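Long-range contact in protein toll (Drosophila melanogaster, PDB 4LXR), which serves as the receptor for cleaved, activated Spätzle, setting up dorsal-ventral polarity in the embryo and inducing the antifungal peptide drosomycin: residues I317-K328 with N340-L351. Residues are numbered along the deposited sequence; the frame is centred on the assembly and turned at random.
Sequences ITNISLGDNLLK and NLLSLDLSNNRL. With NAG (2-acetamido-2-deoxy-beta-D-glucopyranose), chain D; NAG (2-acetamido-2-deoxy-beta-D-glucopyranose), chain L.
The carbonyl oxygen of Thr-318 accepts from two successive amides of the next leucine-rich repeat, Leu-342 N at 2.9 Å and Ser-343 N at 3.1 Å, while the methyl CG2 of Thr-318 lies 3.6 Å from Asn-340 O. From this forked start the parallel strands 319-321 and 343-345 run in step, Ile-320 giving its N-H to Ser-343 O and receiving that of Asp-345. On the face of Ile-320 and Leu-344, Ile-320 CG1 meets Leu-341 CD1 at 3.7 Å, the side chains crossing at about a right angle, and its CB meets CD1 of Leu-344, which lies alongside. CG anti to the backbone N (chi1 -176°), with chi2 at 61°, brings Leu-341 CD1 there. On the other face, Asn-319 carries an N-linked glycan whose first sugar places its O5 3.2 Å from Ser-343 CB.

Beyond the strands, the Asn-349 amide reaches across to 317-328. ND2 gives one nearly straight bond to Leu-322 O (3.1 Å, 177°) and another to Leu-346 O of its own repeat. Asn-325 ND2 reaches Leu-322 O from the opposite face of that carbonyl, and Asn-373 donates to Leu-346 O, continuing the asparagine ladder of this fold. A leucine at Asn-349 would probably leave Leu-322 O without one of its two donors and break the ladder. Arg-350 N binds Leu-327 O, and its side chain lies alongside Leu-326, whose CD2 rests over one face of the guanidinium, 3.9 Å from NH1. Backbone pairing, leucine packing and amide side chains join LRR 8 to LRR 9 without a salt bridge.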
ATOM      1  N   ILE A 317      -8.530  22.942 -21.674  1.00 23.66           N
ATOM      2  CA  ILE A 317      -8.784  21.855 -20.731  1.00 25.77           C
ATOM      3  C   ILE A 317      -7.486  21.146 -20.306  1.00 33.98           C
ATOM      4  O   ILE A 317      -6.673  20.754 -21.148  1.00 27.14           O
ATOM      5  CB  ILE A 317      -9.773  20.834 -21.315  1.00 25.35           C
ATOM      6  CG1 ILE A 317     -11.116  21.530 -21.607  1.00 29.21           C
ATOM      7  CG2 ILE A 317      -9.965  19.694 -20.358  1.00 20.53           C
ATOM      8  CD1 ILE A 317     -12.174  20.621 -22.178  1.00 22.04           C
ATOM      9  N   THR A 318      -7.292  20.998 -18.999  1.00 26.82           N
ATOM     10  CA  THR A 318      -6.075  20.389 -18.472  1.00 26.50           C
ATOM     11  C   THR A 318      -6.361  19.090 -17.711  1.00 29.39           C
ATOM     12  O   THR A 318      -5.489  18.237 -17.586  1.00 26.25           O
ATOM     13  CB  THR A 318      -5.330  21.365 -17.536  1.00 27.99           C
ATOM     14  OG1 THR A 318      -6.201  21.759 -16.460  1.00 31.86           O
ATOM     15  CG2 THR A 318      -4.852  22.613 -18.318  1.00 27.23           C
ATOM     16  N   ASN A 319      -7.577  18.942 -17.188  1.00 25.36           N
ATOM     17  CA  ASN A 319      -7.878  17.783 -16.357  1.00 23.33           C
ATOM     18  C   ASN A 319      -9.240  17.227 -16.665  1.00 29.67           C
ATOM     19  O   ASN A 319     -10.233  17.943 -16.574  1.00 29.44           O
ATOM     20  CB  ASN A 319      -7.811  18.163 -14.877  1.00 19.43           C
ATOM     21  CG  ASN A 319      -6.430  18.626 -14.455  1.00 27.08           C
ATOM     22  OD1 ASN A 319      -6.042  19.769 -14.700  1.00 31.24           O
ATOM     23  ND2 ASN A 319      -5.691  17.731 -13.812  1.00 27.60           N
ATOM     24  N   ILE A 320      -9.286  15.952 -17.040  1.00 32.82           N
ATOM     25  CA  ILE A 320     -10.549  15.280 -17.320  1.00 25.71           C
ATOM     26  C   ILE A 320     -10.613  13.990 -16.516  1.00 30.41           C
ATOM     27  O   ILE A 320      -9.731  13.142 -16.619  1.00 28.83           O
ATOM     28  CB  ILE A 320     -10.685  14.919 -18.808  1.00 27.85           C
ATOM     29  CG1 ILE A 320     -10.553  16.157 -19.687  1.00 23.25           C
ATOM     30  CG2 ILE A 320     -12.001  14.188 -19.077  1.00 18.34           C
ATOM     31  CD1 ILE A 320     -10.774  15.862 -21.172  1.00 20.08           C
ATOM     32  N   SER A 321     -11.652  13.862 -15.704  1.00 26.87           N
ATOM     33  CA  SER A 321     -11.938  12.625 -15.004  1.00 16.63           C
ATOM     34  C   SER A 321     -13.188  12.012 -15.612  1.00 20.91           C
ATOM     35  O   SER A 321     -14.272  12.584 -15.521  1.00 19.99           O
ATOM     36  CB  SER A 321     -12.141  12.897 -13.519  1.00 17.55           C
ATOM     37  OG  SER A 321     -10.957  13.441 -12.947  1.00 25.16           O
ATOM     38  N   LEU A 322     -13.020  10.857 -16.250  1.00 20.08           N
ATOM     39  CA  LEU A 322     -14.115  10.144 -16.890  1.00 25.04           C
ATOM     40  C   LEU A 322     -14.173   8.730 -16.338  1.00 21.95           C
ATOM     41  O   LEU A 322     -14.801   7.836 -16.905  1.00 21.84           O
ATOM     42  CB  LEU A 322     -13.956  10.140 -18.411  1.00 22.60           C
ATOM     43  CG  LEU A 322     -14.678  11.332 -19.052  1.00 27.37           C
ATOM     44  CD1 LEU A 322     -14.176  11.577 -20.451  1.00 19.29           C
ATOM     45  CD2 LEU A 322     -16.176  11.069 -19.036  1.00 21.82           C
ATOM     46  N   GLY A 323     -13.509   8.557 -15.210  1.00 22.25           N
ATOM     47  CA  GLY A 323     -13.488   7.295 -14.507  1.00 22.23           C
ATOM     48  C   GLY A 323     -14.861   6.874 -14.025  1.00 27.24           C
ATOM     49  O   GLY A 323     -15.728   7.713 -13.769  1.00 22.44           O
ATOM     50  N   ASP A 324     -15.043   5.558 -13.932  1.00 26.00           N
ATOM     51  CA  ASP A 324     -16.235   4.928 -13.379  1.00 27.04           C
ATOM     52  C   ASP A 324     -17.494   5.190 -14.184  1.00 29.06           C
ATOM     53  O   ASP A 324     -18.561   5.451 -13.621  1.00 35.00           O
ATOM     54  CB  ASP A 324     -16.438   5.303 -11.906  1.00 25.64           C
ATOM     55  CG  ASP A 324     -15.274   4.882 -11.039  1.00 30.72           C
ATOM     56  OD1 ASP A 324     -15.227   3.704 -10.607  1.00 29.37           O
ATOM     57  OD2 ASP A 324     -14.403   5.733 -10.792  1.00 33.74           O
ATOM     58  N   ASN A 325     -17.372   5.119 -15.502  1.00 20.41           N
ATOM     59  CA  ASN A 325     -18.557   5.132 -16.349  1.00 20.25           C
ATOM     60  C   ASN A 325     -18.685   3.771 -16.988  1.00 27.87           C
ATOM     61  O   ASN A 325     -18.099   2.819 -16.480  1.00 27.12           O
ATOM     62  CB  ASN A 325     -18.492   6.277 -17.355  1.00 24.48           C
ATOM     63  CG  ASN A 325     -18.624   7.623 -16.677  1.00 27.00           C
ATOM     64  OD1 ASN A 325     -19.696   7.964 -16.188  1.00 30.37           O
ATOM     65  ND2 ASN A 325     -17.533   8.374 -16.610  1.00 21.52           N
ATOM     66  N   LEU A 326     -19.440   3.669 -18.079  1.00 32.84           N
ATOM     67  CA  LEU A 326     -19.631   2.390 -18.768  1.00 30.05           C
ATOM     68  C   LEU A 326     -19.123   2.442 -20.211  1.00 26.78           C
ATOM     69  O   LEU A 326     -19.644   1.745 -21.080  1.00 29.94           O
ATOM     70  CB  LEU A 326     -21.121   1.997 -18.752  1.00 31.55           C
ATOM     71  CG  LEU A 326     -21.730   1.810 -17.353  1.00 38.20           C
ATOM     72  CD1 LEU A 326     -23.252   1.621 -17.419  1.00 34.74           C
ATOM     73  CD2 LEU A 326     -21.063   0.630 -16.635  1.00 30.81           C
ATOM     74  N   LEU A 327     -18.101   3.258 -20.458  1.00 28.96           N
ATOM     75  CA  LEU A 327     -17.638   3.530 -21.817  1.00 30.18           C
ATOM     76  C   LEU A 327     -16.999   2.292 -22.453  1.00 38.22           C
ATOM     77  O   LEU A 327     -16.136   1.664 -21.838  1.00 39.57           O
ATOM     78  CB  LEU A 327     -16.657   4.715 -21.796  1.00 28.54           C
ATOM     79  CG  LEU A 327     -17.231   6.048 -21.281  1.00 28.22           C
ATOM     80  CD1 LEU A 327     -16.147   7.053 -20.910  1.00 24.40           C
ATOM     81  CD2 LEU A 327     -18.181   6.670 -22.289  1.00 22.18           C
ATOM     82  N   LYS A 328     -17.439   1.929 -23.661  1.00 36.84           N
ATOM     83  CA  LYS A 328     -16.848   0.801 -24.400  1.00 37.88           C
ATOM     84  C   LYS A 328     -15.740   1.255 -25.341  1.00 41.58           C
ATOM     85  O   LYS A 328     -14.806   0.492 -25.621  1.00 42.16           O
ATOM     86  CB  LYS A 328     -17.890   0.031 -25.204  1.00 36.58           C
ATOM     87  CG  LYS A 328     -18.906  -0.734 -24.376  1.00 43.80           C
ATOM     88  CD  LYS A 328     -19.962  -1.391 -25.269  1.00 49.37           C
ATOM     89  CE  LYS A 328     -21.059  -2.034 -24.433  1.00 58.58           C
ATOM     90  NZ  LYS A 328     -20.504  -2.721 -23.224  1.00 64.42           N
ATOM     91  N   ASN A 340      -3.662  21.092 -24.469  1.00 30.87           N
ATOM     92  CA  ASN A 340      -3.120  21.389 -23.142  1.00 33.44           C
ATOM     93  C   ASN A 340      -3.505  20.378 -22.073  1.00 30.88           C
ATOM     94  O   ASN A 340      -3.281  20.618 -20.887  1.00 30.73           O
ATOM     95  CB  ASN A 340      -3.561  22.783 -22.677  1.00 26.66           C
ATOM     96  CG  ASN A 340      -2.940  23.893 -23.498  1.00 34.91           C
ATOM     97  OD1 ASN A 340      -1.719  23.998 -23.593  1.00 37.88           O
ATOM     98  ND2 ASN A 340      -3.783  24.724 -24.110  1.00 36.74           N
ATOM     99  N   LEU A 341      -4.111  19.270 -22.482  1.00 27.92           N
ATOM    100  CA  LEU A 341      -4.562  18.263 -21.529  1.00 25.43           C
ATOM    101  C   LEU A 341      -3.352  17.678 -20.799  1.00 26.48           C
ATOM    102  O   LEU A 341      -2.362  17.318 -21.434  1.00 28.28           O
ATOM    103  CB  LEU A 341      -5.347  17.178 -22.257  1.00 26.24           C
ATOM    104  CG  LEU A 341      -5.983  16.077 -21.408  1.00 27.90           C
ATOM    105  CD1 LEU A 341      -6.993  16.661 -20.423  1.00 26.31           C
ATOM    106  CD2 LEU A 341      -6.632  15.044 -22.315  1.00 24.01           C
ATOM    107  N   LEU A 342      -3.413  17.633 -19.468  1.00 23.78           N
ATOM    108  CA  LEU A 342      -2.298  17.124 -18.663  1.00 30.90           C
ATOM    109  C   LEU A 342      -2.625  15.746 -18.071  1.00 30.49           C
ATOM    110  O   LEU A 342      -1.770  14.869 -17.979  1.00 26.69           O
ATOM    111  CB  LEU A 342      -1.950  18.096 -17.530  1.00 27.57           C
ATOM    112  CG  LEU A 342      -1.522  19.513 -17.919  1.00 36.46           C
ATOM    113  CD1 LEU A 342      -1.259  20.353 -16.666  1.00 21.46           C
ATOM    114  CD2 LEU A 342      -0.296  19.499 -18.865  1.00 32.01           C
ATOM    115  N   SER A 343      -3.872  15.575 -17.665  1.00 25.83           N
ATOM    116  CA  SER A 343      -4.303  14.362 -16.989  1.00 26.91           C
ATOM    117  C   SER A 343      -5.624  13.886 -17.574  1.00 28.44           C
ATOM    118  O   SER A 343      -6.579  14.661 -17.692  1.00 22.14           O
ATOM    119  CB  SER A 343      -4.495  14.644 -15.500  1.00 28.07           C
ATOM    120  OG  SER A 343      -5.019  13.516 -14.837  1.00 30.63           O
ATOM    121  N   LEU A 344      -5.660  12.622 -17.967  1.00 20.54           N
ATOM    122  CA  LEU A 344      -6.885  11.981 -18.425  1.00 22.90           C
ATOM    123  C   LEU A 344      -7.086  10.722 -17.609  1.00 27.47           C
ATOM    124  O   LEU A 344      -6.178   9.884 -17.506  1.00 24.49           O
ATOM    125  CB  LEU A 344      -6.789  11.598 -19.907  1.00 19.09           C
ATOM    126  CG  LEU A 344      -8.023  10.882 -20.447  1.00 19.21           C
ATOM    127  CD1 LEU A 344      -9.269  11.779 -20.335  1.00 25.52           C
ATOM    128  CD2 LEU A 344      -7.783  10.508 -21.887  1.00 20.41           C
ATOM    129  N   ASP A 345      -8.270  10.587 -17.032  1.00 25.75           N
ATOM    130  CA  ASP A 345      -8.597   9.416 -16.240  1.00 27.34           C
ATOM    131  C   ASP A 345      -9.785   8.724 -16.879  1.00 28.09           C
ATOM    132  O   ASP A 345     -10.875   9.289 -16.957  1.00 22.80           O
ATOM    133  CB  ASP A 345      -8.938   9.820 -14.808  1.00 24.99           C
ATOM    134  CG  ASP A 345      -9.030   8.633 -13.865  1.00 32.48           C
ATOM    135  OD1 ASP A 345      -9.377   7.504 -14.302  1.00 30.35           O
ATOM    136  OD2 ASP A 345      -8.741   8.835 -12.668  1.00 43.16           O
ATOM    137  N   LEU A 346      -9.559   7.495 -17.333  1.00 25.20           N
ATOM    138  CA  LEU A 346     -10.611   6.676 -17.917  1.00 24.37           C
ATOM    139  C   LEU A 346     -10.710   5.360 -17.159  1.00 25.80           C
ATOM    140  O   LEU A 346     -11.244   4.383 -17.679  1.00 23.48           O
ATOM    141  CB  LEU A 346     -10.307   6.382 -19.388  1.00 19.40           C
ATOM    142  CG  LEU A 346     -10.439   7.538 -20.372  1.00 26.75           C
ATOM    143  CD1 LEU A 346      -9.848   7.126 -21.706  1.00 20.01           C
ATOM    144  CD2 LEU A 346     -11.903   7.897 -20.526  1.00 28.04           C
ATOM    145  N   SER A 347     -10.167   5.335 -15.946  1.00 26.00           N
ATOM    146  CA  SER A 347     -10.156   4.118 -15.139  1.00 22.47           C
ATOM    147  C   SER A 347     -11.580   3.640 -14.875  1.00 24.84           C
ATOM    148  O   SER A 347     -12.522   4.441 -14.881  1.00 24.27           O
ATOM    149  CB  SER A 347      -9.397   4.335 -13.815  1.00 20.83           C
ATOM    150  OG  SER A 347     -10.039   5.306 -12.985  1.00 24.29           O
ATOM    151  N   ASN A 348     -11.733   2.333 -14.673  1.00 23.95           N
ATOM    152  CA  ASN A 348     -13.027   1.715 -14.359  1.00 26.62           C
ATOM    153  C   ASN A 348     -14.140   1.959 -15.357  1.00 29.69           C
ATOM    154  O   ASN A 348     -15.242   2.353 -14.986  1.00 24.43           O
ATOM    155  CB  ASN A 348     -13.505   2.083 -12.944  1.00 27.34           C
ATOM    156  CG  ASN A 348     -12.660   1.447 -11.868  1.00 29.90           C
ATOM    157  OD1 ASN A 348     -12.721   0.234 -11.667  1.00 33.19           O
ATOM    158  ND2 ASN A 348     -11.851   2.262 -11.168  1.00 28.33           N
ATOM    159  N   ASN A 349     -13.858   1.714 -16.629  1.00 38.05           N
ATOM    160  CA  ASN A 349     -14.911   1.718 -17.630  1.00 27.59           C
ATOM    161  C   ASN A 349     -15.040   0.321 -18.210  1.00 27.88           C
ATOM    162  O   ASN A 349     -14.813  -0.656 -17.503  1.00 32.05           O
ATOM    163  CB  ASN A 349     -14.625   2.768 -18.697  1.00 20.73           C
ATOM    164  CG  ASN A 349     -15.079   4.152 -18.273  1.00 26.91           C
ATOM    165  OD1 ASN A 349     -16.265   4.472 -18.367  1.00 22.55           O
ATOM    166  ND2 ASN A 349     -14.143   4.985 -17.818  1.00 19.60           N
ATOM    167  N   ARG A 350     -15.407   0.214 -19.481  1.00 28.69           N
ATOM    168  CA  ARG A 350     -15.490  -1.085 -20.139  1.00 25.14           C
ATOM    169  C   ARG A 350     -14.798  -0.997 -21.494  1.00 29.56           C
ATOM    170  O   ARG A 350     -15.262  -1.594 -22.457  1.00 27.70           O
ATOM    171  CB  ARG A 350     -16.944  -1.489 -20.390  1.00 34.31           C
ATOM    172  CG  ARG A 350     -17.873  -1.455 -19.190  1.00 42.79           C
ATOM    173  CD  ARG A 350     -17.613  -2.585 -18.207  1.00 51.27           C
ATOM    174  NE  ARG A 350     -18.685  -2.673 -17.211  1.00 67.75           N
ATOM    175  CZ  ARG A 350     -18.518  -2.500 -15.902  1.00 71.41           C
ATOM    176  NH1 ARG A 350     -19.555  -2.592 -15.079  1.00 67.21           N
ATOM    177  NH2 ARG A 350     -17.313  -2.248 -15.413  1.00 76.84           N
ATOM    178  N   LEU A 351     -13.718  -0.226 -21.576  1.00 28.83           N
ATOM    179  CA  LEU A 351     -13.072   0.021 -22.859  1.00 29.06           C
ATOM    180  C   LEU A 351     -12.483  -1.261 -23.459  1.00 34.34           C
ATOM    181  O   LEU A 351     -11.672  -1.939 -22.818  1.00 31.94           O
ATOM    182  CB  LEU A 351     -11.986   1.093 -22.697  1.00 30.51           C
ATOM    183  CG  LEU A 351     -12.479   2.448 -22.153  1.00 30.66           C
ATOM    184  CD1 LEU A 351     -11.335   3.351 -21.715  1.00 20.72           C
ATOM    185  CD2 LEU A 351     -13.363   3.165 -23.173  1.00 22.14           C
TER
HETATM  186  C1  NAG D   1      -4.401  18.126 -13.291  1.00 24.08           C
HETATM  187  C2  NAG D   1      -4.307  18.315 -11.767  1.00 27.81           C
HETATM  188  C3  NAG D   1      -2.869  18.618 -11.356  1.00 30.42           C
HETATM  189  C4  NAG D   1      -1.901  17.590 -11.929  1.00 31.31           C
HETATM  190  C5  NAG D   1      -2.107  17.448 -13.437  1.00 24.32           C
HETATM  191  C6  NAG D   1      -1.249  16.367 -14.067  1.00 22.74           C
HETATM  192  C7  NAG D   1      -6.326  19.116 -10.628  1.00 35.81           C
HETATM  193  C8  NAG D   1      -7.113  20.322 -10.197  1.00 26.28           C
HETATM  194  N2  NAG D   1      -5.197  19.363 -11.295  1.00 32.13           N
HETATM  195  O3  NAG D   1      -2.786  18.633  -9.935  1.00 31.36           O
HETATM  196  O4  NAG D   1      -0.570  18.035 -11.693  1.00 32.79           O
HETATM  197  O5  NAG D   1      -3.471  17.107 -13.705  1.00 24.11           O
HETATM  198  O6  NAG D   1      -1.401  15.109 -13.419  1.00 21.73           O
HETATM  199  O7  NAG D   1      -6.702  17.971 -10.389  1.00 37.36           O
HETATM  200  C1  NAG L2017       1.836  22.041 -24.919  1.00 47.23           C
HETATM  201  C2  NAG L2017       1.923  21.613 -26.413  1.00 67.34           C
HETATM  202  C3  NAG L2017       2.462  22.751 -27.282  1.00 67.89           C
HETATM  203  C4  NAG L2017       1.647  24.015 -27.062  1.00 63.64           C
HETATM  204  C5  NAG L2017       1.728  24.390 -25.588  1.00 59.50           C
HETATM  205  C6  NAG L2017       0.940  25.634 -25.246  1.00 58.38           C
HETATM  206  C7  NAG L2017       4.015  20.307 -26.213  1.00 62.05           C
HETATM  207  C8  NAG L2017       4.670  18.988 -26.495  1.00 61.00           C
HETATM  208  N2  NAG L2017       2.730  20.415 -26.588  1.00 63.53           N
HETATM  209  O3  NAG L2017       2.409  22.363 -28.650  1.00 75.92           O
HETATM  210  O4  NAG L2017       2.110  25.077 -27.894  1.00 57.91           O
HETATM  211  O5  NAG L2017       1.164  23.324 -24.811  1.00 54.68           O
HETATM  212  O6  NAG L2017      -0.426  25.493 -25.614  1.00 56.68           O
HETATM  213  O7  NAG L2017       4.619  21.225 -25.663  1.00 60.20           O
HETATM  214  O   HOH W   1      -6.361  21.189 -23.878  1.00 31.57           O
HETATM  215  O   HOH W   2      -7.551  13.481 -14.504  1.00 34.06           O
HETATM  216  O   HOH W   3      -9.075  11.709 -11.863  1.00 37.98           O
HETATM  217  O   HOH W   4     -11.711   5.001 -10.967  1.00 25.37           O
HETATM  218  O   HOH W   5     -17.122  -3.500 -23.222  1.00 40.12           O